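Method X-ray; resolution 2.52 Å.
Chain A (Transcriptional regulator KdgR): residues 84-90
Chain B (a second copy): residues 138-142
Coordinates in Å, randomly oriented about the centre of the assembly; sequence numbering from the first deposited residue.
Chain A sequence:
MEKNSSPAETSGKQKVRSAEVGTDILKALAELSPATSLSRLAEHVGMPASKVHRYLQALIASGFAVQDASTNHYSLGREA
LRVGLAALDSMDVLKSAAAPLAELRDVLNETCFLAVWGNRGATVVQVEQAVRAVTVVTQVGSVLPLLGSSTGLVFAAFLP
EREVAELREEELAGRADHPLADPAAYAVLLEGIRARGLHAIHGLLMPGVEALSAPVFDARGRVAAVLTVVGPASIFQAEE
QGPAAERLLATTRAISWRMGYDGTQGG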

# COMPACT_ATOMS: atom_id res chain seq x y z
N GLY A 84 -8.30 -5.07 5.23
CA GLY A 84 -7.20 -4.94 4.28
C GLY A 84 -6.66 -3.53 4.18
O GLY A 84 -5.44 -3.33 4.13
N LEU A 85 -7.55 -2.53 4.17
CA LEU A 85 -7.07 -1.15 4.11
C LEU A 85 -6.38 -0.74 5.40
O LEU A 85 -5.53 0.16 5.39
N ALA A 86 -6.78 -1.33 6.53
CA ALA A 86 -6.06 -1.10 7.77
C ALA A 86 -4.66 -1.66 7.67
O ALA A 86 -3.68 -1.01 8.07
N ALA A 87 -4.53 -2.87 7.10
CA ALA A 87 -3.23 -3.46 6.85
C ALA A 87 -2.37 -2.55 5.99
O ALA A 87 -1.25 -2.19 6.36
N LEU A 88 -2.90 -2.15 4.83
CA LEU A 88 -2.13 -1.34 3.89
C LEU A 88 -1.75 0.01 4.49
O LEU A 88 -0.68 0.56 4.18
N ASP A 89 -2.60 0.57 5.35
CA ASP A 89 -2.21 1.77 6.09
C ASP A 89 -1.12 1.48 7.11
O ASP A 89 -0.53 2.41 7.66
N SER A 90 -0.85 0.21 7.41
CA SER A 90 0.12 -0.13 8.43
C SER A 90 1.47 -0.56 7.88
O SER A 90 2.41 -0.71 8.66
N THR B 138 -3.26 11.69 3.95
CA THR B 138 -4.40 11.12 4.64
C THR B 138 -4.18 9.62 4.70
O THR B 138 -3.45 9.04 3.88
N GLN B 139 -4.77 8.98 5.70
CA GLN B 139 -4.55 7.56 5.92
C GLN B 139 -5.39 6.76 4.94
O GLN B 139 -6.60 6.97 4.84
N VAL B 140 -4.76 5.82 4.22
CA VAL B 140 -5.53 4.84 3.48
C VAL B 140 -6.51 4.17 4.44
O VAL B 140 -6.15 3.82 5.57
N GLY B 141 -7.76 4.06 4.01
CA GLY B 141 -8.79 3.46 4.86
C GLY B 141 -9.50 4.41 5.79
O GLY B 141 -10.29 3.96 6.62
N SER B 142 -9.24 5.71 5.68
CA SER B 142 -9.92 6.70 6.49
C SER B 142 -11.05 7.34 5.70
O SER B 142 -11.13 7.24 4.47

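Packing of residues 84-90 of one KdgR chain, which begin in a helix, against a type II beta turn, Q139(B) to S142(B), of the second copy. The contact is small, burying 241 Å² summed over both sides, and no hydrogen bond crosses it; it rests on van der Waals packing around V140(B), D89(A) and L85(A).

V140(B), with 74 Å² covered, is the centre. Its CA-to-CB bond points toward the helix, and chi1 of 154° (t) places CG1 against the helix backbone and two leucines. CG1 of V140(B) lies 3.6 Å from the carbonyl O of L85(A), 4.0 Å from CD2 of L85(A) and 4.4 Å from CB of L88(A), so one methyl group meets residues three apart in sequence, brought to the same side by the helical repeat. The carbonyl O of L85(A) also accepts a hydrogen bond from the backbone N of D89(A) at 3.0 Å.

L85(A) also points toward the turn. Its rotamer is mt (chi1 -63°, chi2 175°), and besides meeting the valine it sets CB of L85(A) 3.8 Å from CA of G141(B). Glycine suits this position twice over: a CB at G141(B) would fall 3.2 Å from CB of L85(A), and at phi/psi of 88/6 it would also be jammed against the carbonyl O of V140(B). L88(A), likewise mt (-64°, 155°), leaves its CA-to-CB bond sideways to the turn and adds only a lighter apolar contact.

D89(A), with 61 Å² covered, packs farther along the chain. It points toward the turn with chi1 t (-174°) and chi2 32°. CB of D89(A) sits 3.3 Å from the carbonyl O of V140(B) and 4.4 Å from CB of V140(B), while OD2 of D89(A) approaches CB of Q139(B) at 3.6 Å. The carboxylate has no hydrogen-bonding partner across this contact: OD1 of D89(A) lies 3.6 Å from OE1 of Q139(B), two oxygens that do not pair. Q139(B) has its CA-to-CB bond sideways, with chi1 m (-54°) and chi2 off-well at -25°.

The remaining polar side chains bond within their own stretches. OG of S90(A), chi1 m, donates to the carbonyl O of A86(A) at 2.9 Å. In chain B, OG1 of T138(B) and OG of S142(B) form a weak hydrogen bond at 3.5 Å, with the serine oxygen less surely placed.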

# COMPACT_ATOMS: atom_id res chain seq x y z
CB LEU A 85 -8.21 -0.18 3.81
CG LEU A 85 -8.96 -0.27 2.48
CD1 LEU A 85 -10.11 0.73 2.49
CD2 LEU A 85 -8.06 -0.05 1.27
CB ALA A 86 -6.81 -1.75 8.95
CB ALA A 87 -3.39 -4.83 6.18
CB LEU A 88 -2.93 -1.16 2.59
CG LEU A 88 -3.18 -2.46 1.81
CD1 LEU A 88 -4.41 -2.32 0.96
CD2 LEU A 88 -2.00 -2.80 0.91
CB ASP A 89 -3.42 2.38 6.80
CG ASP A 89 -3.11 3.71 7.46
OD1 ASP A 89 -2.25 4.42 6.90
OD2 ASP A 89 -3.69 4.04 8.53
CB SER A 90 -0.43 -1.24 9.33
OG SER A 90 -1.55 -0.80 10.06
CB THR B 138 -5.72 11.50 3.93
OG1 THR B 138 -6.82 11.23 4.81
CG2 THR B 138 -5.89 10.71 2.64
CB GLN B 139 -4.91 7.18 7.35
CG GLN B 139 -4.23 7.99 8.46
CD GLN B 139 -2.89 8.63 8.09
OE1 GLN B 139 -2.03 8.00 7.46
NE2 GLN B 139 -2.70 9.89 8.49
CB VAL B 140 -4.60 3.82 2.81
CG1 VAL B 140 -5.31 2.50 2.61
CG2 VAL B 140 -4.13 4.33 1.46
CB SER B 142 -8.94 7.77 6.96
OG SER B 142 -8.14 8.20 5.88